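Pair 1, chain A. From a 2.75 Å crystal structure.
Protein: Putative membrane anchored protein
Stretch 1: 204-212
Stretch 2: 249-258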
# COMPACT_ATOMS: atom_id res chain seq x y z
N SER A 204 16.37 -16.86 -5.18
CA SER A 204 17.19 -17.52 -6.18
C SER A 204 16.42 -18.68 -6.76
O SER A 204 15.51 -19.22 -6.13
CB SER A 204 18.47 -18.05 -5.54
OG SER A 204 19.22 -17.00 -4.96
N ILE A 205 16.80 -19.10 -7.97
CA ILE A 205 16.20 -20.27 -8.58
C ILE A 205 16.56 -21.53 -7.82
O ILE A 205 17.48 -21.55 -7.01
CB ILE A 205 16.60 -20.37 -10.05
CG1 ILE A 205 18.09 -20.70 -10.19
CG2 ILE A 205 16.29 -19.07 -10.77
CD1 ILE A 205 18.58 -20.63 -11.61
N LYS A 206 15.79 -22.58 -8.07
CA LYS A 206 15.98 -23.90 -7.46
C LYS A 206 16.01 -23.93 -5.92
O LYS A 206 16.45 -24.91 -5.32
CB LYS A 206 17.18 -24.64 -8.07
CG LYS A 206 16.93 -25.13 -9.49
CD LYS A 206 18.09 -25.98 -9.99
CE LYS A 206 18.04 -26.22 -11.50
NZ LYS A 206 19.18 -27.08 -11.94
N GLN A 207 15.49 -22.88 -5.29
CA GLN A 207 15.22 -22.93 -3.85
C GLN A 207 13.72 -22.75 -3.53
O GLN A 207 12.95 -22.25 -4.35
CB GLN A 207 16.11 -21.93 -3.09
CG GLN A 207 15.53 -20.50 -3.01
CD GLN A 207 16.57 -19.44 -2.61
OE1 GLN A 207 17.74 -19.75 -2.32
NE2 GLN A 207 16.14 -18.17 -2.60
N ASP A 208 13.31 -23.19 -2.35
CA ASP A 208 11.93 -23.01 -1.91
C ASP A 208 11.66 -21.57 -1.55
O ASP A 208 12.49 -20.91 -0.94
CB ASP A 208 11.64 -23.90 -0.71
CG ASP A 208 11.14 -25.26 -1.10
OD1 ASP A 208 10.00 -25.34 -1.62
OD2 ASP A 208 11.88 -26.25 -0.88
N VAL A 209 10.50 -21.08 -1.95
CA VAL A 209 10.13 -19.70 -1.69
C VAL A 209 8.74 -19.65 -1.11
O VAL A 209 7.76 -19.98 -1.78
CB VAL A 209 10.17 -18.85 -2.98
CG1 VAL A 209 9.69 -17.42 -2.70
CG2 VAL A 209 11.57 -18.87 -3.58
N GLN A 210 8.66 -19.25 0.16
CA GLN A 210 7.39 -19.17 0.85
C GLN A 210 6.62 -17.93 0.43
O GLN A 210 7.17 -16.84 0.38
CB GLN A 210 7.58 -19.22 2.37
CG GLN A 210 6.27 -19.47 3.13
CD GLN A 210 6.46 -20.04 4.52
OE1 GLN A 210 7.36 -20.85 4.76
NE2 GLN A 210 5.60 -19.64 5.45
N ILE A 211 5.35 -18.10 0.10
CA ILE A 211 4.48 -17.01 -0.27
C ILE A 211 3.24 -17.08 0.60
O ILE A 211 2.66 -18.15 0.76
CB ILE A 211 4.03 -17.10 -1.74
CG1 ILE A 211 5.22 -17.07 -2.69
CG2 ILE A 211 3.11 -15.96 -2.09
CD1 ILE A 211 6.09 -15.90 -2.52
N THR A 212 2.82 -15.93 1.12
CA THR A 212 1.70 -15.88 2.06
C THR A 212 0.71 -14.75 1.74
O THR A 212 1.10 -13.59 1.59
CB THR A 212 2.26 -15.76 3.49
OG1 THR A 212 2.76 -17.04 3.88
CG2 THR A 212 1.20 -15.30 4.48
N SER A 249 -0.94 -20.06 2.53
CA SER A 249 0.47 -20.12 2.17
C SER A 249 0.77 -21.17 1.14
O SER A 249 0.18 -22.25 1.13
CB SER A 249 1.33 -20.40 3.38
OG SER A 249 1.27 -19.32 4.29
N THR A 250 1.73 -20.84 0.28
CA THR A 250 2.30 -21.81 -0.63
C THR A 250 3.80 -21.63 -0.69
O THR A 250 4.33 -20.61 -0.26
CB THR A 250 1.65 -21.76 -2.02
OG1 THR A 250 1.99 -22.94 -2.75
CG2 THR A 250 2.07 -20.55 -2.80
N SER A 251 4.49 -22.64 -1.18
CA SER A 251 5.92 -22.62 -1.34
C SER A 251 6.10 -22.89 -2.81
O SER A 251 5.39 -23.73 -3.36
CB SER A 251 6.54 -23.74 -0.50
OG SER A 251 7.96 -23.73 -0.53
N ILE A 252 7.01 -22.17 -3.45
CA ILE A 252 7.26 -22.38 -4.89
C ILE A 252 8.74 -22.41 -5.27
O ILE A 252 9.57 -21.78 -4.62
CB ILE A 252 6.55 -21.34 -5.74
CG1 ILE A 252 6.94 -19.94 -5.32
CG2 ILE A 252 5.03 -21.50 -5.62
CD1 ILE A 252 6.12 -18.91 -6.03
N ILE A 253 9.07 -23.13 -6.33
CA ILE A 253 10.47 -23.21 -6.76
C ILE A 253 10.59 -22.59 -8.15
O ILE A 253 9.96 -23.06 -9.07
CB ILE A 253 10.96 -24.68 -6.77
CG1 ILE A 253 10.86 -25.29 -5.36
CG2 ILE A 253 12.37 -24.76 -7.30
CD1 ILE A 253 10.94 -26.82 -5.29
N PHE A 254 11.38 -21.54 -8.31
CA PHE A 254 11.50 -20.95 -9.63
C PHE A 254 12.47 -21.70 -10.52
O PHE A 254 13.42 -22.32 -10.05
CB PHE A 254 11.91 -19.49 -9.52
CG PHE A 254 10.87 -18.62 -8.90
CD1 PHE A 254 11.00 -18.18 -7.59
CD2 PHE A 254 9.75 -18.22 -9.63
CE1 PHE A 254 10.04 -17.38 -7.00
CE2 PHE A 254 8.78 -17.41 -9.04
CZ PHE A 254 8.93 -16.99 -7.73
N ASP A 255 12.24 -21.63 -11.83
CA ASP A 255 13.10 -22.29 -12.79
C ASP A 255 14.12 -21.35 -13.39
O ASP A 255 15.25 -21.74 -13.62
CB ASP A 255 12.26 -22.86 -13.92
CG ASP A 255 11.44 -24.05 -13.48
OD1 ASP A 255 12.07 -25.00 -12.96
OD2 ASP A 255 10.20 -24.02 -13.68
N THR A 256 13.72 -20.10 -13.64
CA THR A 256 14.51 -19.11 -14.37
C THR A 256 14.47 -17.78 -13.62
O THR A 256 13.47 -17.47 -12.97
CB THR A 256 13.90 -18.86 -15.78
OG1 THR A 256 12.53 -18.48 -15.66
CG2 THR A 256 14.00 -20.11 -16.68
N SER A 257 15.52 -16.98 -13.72
CA SER A 257 15.50 -15.65 -13.12
C SER A 257 14.58 -14.68 -13.90
O SER A 257 14.22 -14.95 -15.05
CB SER A 257 16.92 -15.08 -12.91
OG SER A 257 17.56 -14.70 -14.10
N GLY A 258 14.21 -13.58 -13.24
CA GLY A 258 13.32 -12.54 -13.78
C GLY A 258 12.51 -11.83 -12.69
O GLY A 258 12.49 -12.26 -11.54

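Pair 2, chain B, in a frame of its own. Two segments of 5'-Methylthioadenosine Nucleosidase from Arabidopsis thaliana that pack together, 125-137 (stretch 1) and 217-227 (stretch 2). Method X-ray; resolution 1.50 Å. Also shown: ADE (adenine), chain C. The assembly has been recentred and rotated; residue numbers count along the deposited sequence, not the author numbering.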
# COMPACT_ATOMS: atom_id res chain seq x y z
N ALA B 125 27.62 3.25 2.90
CA ALA B 125 27.11 1.88 2.93
C ALA B 125 28.05 0.91 2.22
O ALA B 125 28.66 1.25 1.20
CB ALA B 125 25.72 1.81 2.30
N ASN B 126 28.16 -0.29 2.77
CA ASN B 126 28.98 -1.35 2.20
C ASN B 126 28.16 -2.63 2.16
O ASN B 126 27.29 -2.84 3.00
CB ASN B 126 30.24 -1.57 3.05
CG ASN B 126 31.19 -0.40 3.00
OD1 ASN B 126 31.67 -0.01 1.93
ND2 ASN B 126 31.48 0.18 4.16
N ILE B 127 28.43 -3.49 1.19
CA ILE B 127 27.72 -4.75 1.07
C ILE B 127 27.90 -5.52 2.38
O ILE B 127 29.01 -5.63 2.90
CB ILE B 127 28.29 -5.61 -0.08
CG1 ILE B 127 28.09 -4.88 -1.41
CG2 ILE B 127 27.62 -6.98 -0.11
CD1 ILE B 127 26.64 -4.70 -1.80
N GLY B 128 26.80 -6.05 2.91
CA GLY B 128 26.87 -6.81 4.15
C GLY B 128 26.53 -6.03 5.40
O GLY B 128 26.26 -6.62 6.44
N ASP B 129 26.55 -4.70 5.32
CA ASP B 129 26.22 -3.88 6.48
C ASP B 129 24.75 -4.04 6.85
O ASP B 129 23.88 -4.09 5.98
CB ASP B 129 26.44 -2.39 6.20
CG ASP B 129 27.90 -2.01 6.12
OD1 ASP B 129 28.75 -2.76 6.63
OD2 ASP B 129 28.19 -0.94 5.55
N VAL B 130 24.48 -4.13 8.15
CA VAL B 130 23.11 -4.20 8.63
C VAL B 130 22.90 -2.89 9.35
O VAL B 130 23.49 -2.64 10.40
CB VAL B 130 22.87 -5.36 9.60
CG1 VAL B 130 21.41 -5.36 10.03
CG2 VAL B 130 23.23 -6.69 8.93
N PHE B 131 22.06 -2.04 8.76
CA PHE B 131 21.75 -0.72 9.28
C PHE B 131 20.53 -0.63 10.18
O PHE B 131 19.56 -1.38 10.02
CB PHE B 131 21.48 0.25 8.12
CG PHE B 131 22.71 0.82 7.49
CD1 PHE B 131 23.53 0.05 6.67
CD2 PHE B 131 23.03 2.17 7.67
CE1 PHE B 131 24.64 0.61 6.04
CE2 PHE B 131 24.14 2.73 7.05
CZ PHE B 131 24.95 1.95 6.24
N LEU B 132 20.58 0.31 11.12
CA LEU B 132 19.45 0.61 11.99
C LEU B 132 18.98 1.92 11.35
O LEU B 132 19.77 2.84 11.18
CB LEU B 132 19.93 0.88 13.42
CG LEU B 132 18.84 1.04 14.48
CD1 LEU B 132 18.05 -0.26 14.61
CD2 LEU B 132 19.48 1.40 15.80
N VAL B 133 17.72 2.00 10.96
CA VAL B 133 17.21 3.20 10.30
C VAL B 133 16.81 4.34 11.24
O VAL B 133 16.15 4.10 12.25
CB VAL B 133 16.00 2.84 9.40
CG1 VAL B 133 15.37 4.10 8.83
CG2 VAL B 133 16.45 1.92 8.28
N SER B 134 17.19 5.56 10.89
CA SER B 134 16.85 6.75 11.69
C SER B 134 15.44 7.23 11.35
O SER B 134 14.60 7.37 12.24
CB SER B 134 17.87 7.87 11.42
OG SER B 134 18.02 8.13 10.04
N ASP B 135 15.20 7.52 10.08
CA ASP B 135 13.88 7.93 9.62
C ASP B 135 13.67 7.36 8.23
O ASP B 135 14.61 6.86 7.60
CB ASP B 135 13.72 9.46 9.61
CG ASP B 135 14.84 10.18 8.89
OD1 ASP B 135 15.47 9.59 8.00
OD2 ASP B 135 15.06 11.37 9.20
N VAL B 136 12.44 7.44 7.74
CA VAL B 136 12.11 6.87 6.45
C VAL B 136 11.21 7.78 5.62
O VAL B 136 10.41 8.54 6.16
CB VAL B 136 11.42 5.50 6.66
CG1 VAL B 136 10.10 5.69 7.41
CG2 VAL B 136 11.22 4.80 5.34
N VAL B 137 11.37 7.69 4.31
CA VAL B 137 10.59 8.48 3.37
C VAL B 137 10.28 7.65 2.13
O VAL B 137 10.85 6.56 1.96
CB VAL B 137 11.38 9.73 2.88
CG1 VAL B 137 11.67 10.66 4.05
CG2 VAL B 137 12.68 9.31 2.21
N VAL B 217 8.20 1.32 15.87
CA VAL B 217 8.77 0.49 14.82
C VAL B 217 10.26 0.76 14.62
O VAL B 217 10.71 1.91 14.63
CB VAL B 217 8.02 0.67 13.48
CG1 VAL B 217 8.10 2.10 13.02
CG2 VAL B 217 8.60 -0.26 12.41
N VAL B 218 11.01 -0.32 14.46
CA VAL B 218 12.46 -0.26 14.23
C VAL B 218 12.75 -0.99 12.93
O VAL B 218 11.98 -1.86 12.52
CB VAL B 218 13.22 -0.94 15.39
CG1 VAL B 218 14.70 -1.09 15.05
CG2 VAL B 218 13.06 -0.11 16.66
N PHE B 219 13.83 -0.61 12.26
CA PHE B 219 14.20 -1.23 10.99
C PHE B 219 15.61 -1.78 10.99
O PHE B 219 16.54 -1.13 11.46
CB PHE B 219 14.09 -0.23 9.84
CG PHE B 219 12.77 0.47 9.74
CD1 PHE B 219 12.47 1.53 10.59
CD2 PHE B 219 11.81 0.06 8.82
CE1 PHE B 219 11.24 2.19 10.51
CE2 PHE B 219 10.58 0.70 8.74
CZ PHE B 219 10.30 1.77 9.59
N LEU B 220 15.76 -2.99 10.46
CA LEU B 220 17.08 -3.60 10.32
C LEU B 220 17.16 -3.84 8.82
O LEU B 220 16.40 -4.64 8.26
CB LEU B 220 17.16 -4.93 11.07
CG LEU B 220 17.01 -4.81 12.59
CD1 LEU B 220 17.04 -6.20 13.21
CD2 LEU B 220 18.13 -3.95 13.17
N LYS B 221 18.05 -3.11 8.16
CA LYS B 221 18.18 -3.21 6.71
C LYS B 221 19.59 -3.61 6.31
O LYS B 221 20.55 -2.89 6.58
CB LYS B 221 17.78 -1.87 6.07
CG LYS B 221 16.31 -1.50 6.31
CD LYS B 221 15.37 -2.33 5.43
CE LYS B 221 13.91 -2.23 5.91
NZ LYS B 221 12.96 -2.82 4.92
N ALA B 222 19.69 -4.78 5.69
CA ALA B 222 20.98 -5.34 5.28
C ALA B 222 21.26 -5.07 3.80
O ALA B 222 20.48 -5.44 2.92
CB ALA B 222 20.99 -6.83 5.55
N VAL B 223 22.40 -4.42 3.54
CA VAL B 223 22.80 -4.05 2.19
C VAL B 223 23.27 -5.20 1.31
O VAL B 223 24.29 -5.83 1.59
CB VAL B 223 23.91 -2.97 2.23
CG1 VAL B 223 24.30 -2.54 0.82
CG2 VAL B 223 23.43 -1.76 3.03
N THR B 224 22.52 -5.45 0.24
CA THR B 224 22.85 -6.51 -0.71
C THR B 224 23.47 -5.98 -2.00
O THR B 224 24.09 -6.72 -2.75
CB THR B 224 21.61 -7.33 -1.11
OG1 THR B 224 20.54 -6.45 -1.48
CG2 THR B 224 21.16 -8.22 0.04
N ASP B 225 23.30 -4.69 -2.25
CA ASP B 225 23.83 -4.11 -3.47
C ASP B 225 24.08 -2.62 -3.31
O ASP B 225 23.46 -1.96 -2.48
CB ASP B 225 22.84 -4.33 -4.63
CG ASP B 225 21.44 -3.85 -4.31
OD1 ASP B 225 20.75 -4.50 -3.51
OD2 ASP B 225 21.03 -2.80 -4.85
N LEU B 226 25.01 -2.10 -4.11
CA LEU B 226 25.35 -0.68 -4.06
C LEU B 226 24.73 0.00 -5.28
O LEU B 226 25.14 -0.22 -6.42
CB LEU B 226 26.87 -0.49 -4.03
CG LEU B 226 27.56 -1.15 -2.83
CD1 LEU B 226 29.07 -0.91 -2.93
CD2 LEU B 226 27.01 -0.58 -1.53
N VAL B 227 23.73 0.84 -5.02
CA VAL B 227 23.03 1.54 -6.09
C VAL B 227 23.94 2.43 -6.92
O VAL B 227 23.71 2.62 -8.12
CB VAL B 227 21.87 2.38 -5.51
CG1 VAL B 227 21.09 3.05 -6.63
CG2 VAL B 227 20.94 1.48 -4.70
N9 ADE C . 16.30 -4.49 -2.16
C8 ADE C . 17.59 -4.84 -2.35
N7 ADE C . 18.28 -3.97 -3.13
C5 ADE C . 17.35 -3.02 -3.45
C6 ADE C . 17.39 -1.81 -4.24
N6 ADE C . 18.50 -1.42 -4.86
N1 ADE C . 16.20 -1.05 -4.35
C2 ADE C . 15.05 -1.47 -3.72
N3 ADE C . 14.93 -2.61 -2.94
C4 ADE C . 16.11 -3.32 -2.86
O HOH W 1 15.29 1.67 13.32

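Both pairs are antiparallel two-strand ladders entered through a type II beta turn. The central backbones superpose with an RMSD of 0.7 Å. The strand directions differ by 150° in pair 1 and 146° in pair 2, and the axes approach to 4.4 Å in each. The buried surface is also similar, 710 Å² in pair 1 and 773 Å² in pair 2.

The turn runs from Ser A204 to Gln A207 in pair 1 and from Asn B126 to Asp B129 in pair 2. Its third position is Lys A206 in one and Gly B128 in the other. Each gives its amide to a carbonyl of the other stretch. Lys A206 N bonds to Phe A254 O at 3.1 Å, and Gly B128 N bonds to Val B223 O at 2.8 Å. Both bonds are almost straight, so the turn is fastened in the same way by lysine and by glycine. Lys A206 has positive phi and psi, and its CA-to-CB bond points away from the other stretch. Gly B128 has backbone angles that would jam a CB against the carbonyl before it.

The ladder register then matches. Val A209 pairs with Ile A252 as Phe B131 pairs with Lys B221. In pair 1, Ile A252 N reaches Val A209 O at 2.9 Å, while the return bond from Val A209 N to Ile A252 O, also 2.9 Å, is bent and weak. In pair 2 both bonds are good: Phe B131 N to Lys B221 O at 2.8 Å and Lys B221 N to Phe B131 O at 3.0 Å. Two residues on, pair 1 closes tightly, with Ile A211 N to Thr A250 O at 2.7 Å and Thr A250 N to Ile A211 O at 2.9 Å. Pair 2 is looser here. Val B133 N to Phe B219 O is a weak bond of 3.4 Å, and a water bridges Val B133 O and Phe B219 N, its oxygen at 2.8 Å and 2.9 Å from them.

The side chains differ in chemistry on the face of Asp A208 and Gln A210, which match Val B130 and Leu B132. Pair 1 is largely polar there, though Ile A253 is on the same face. Ser A251 OG donates to Asp A208 OD1 at 2.8 Å, and Thr A212 OG1 and Ser A249 OG share a 2.8 Å hydrogen bond. Pair 2 is greasy. Val B130 CG2 lies 4.1 Å from Ala B222 CB, and Leu B132 CD1 meets Leu B220 CD2 at 4.0 Å and Val B218 CG1 at 3.5 Å.

The Val A209 and Phe B131 positions pack apolar groups in both pairs, with the ring on stretch 2 in pair 1 and on stretch 1 in pair 2. Val A209 CG2 touches Phe A254 CE1 at 4.0 Å. In pair 2, Phe B131 CE1 touches Val B223 CG2, also at 4.0 Å. The valine and the phenylalanine sit at swapped positions.

Isoleucine occurs at both matched positions, Ile A205 and Ile B127. Ile A205 CG2 packs on Thr A256 C at 3.6 Å; Ile B127 CD1 reaches Leu B226 CG at 3.8 Å.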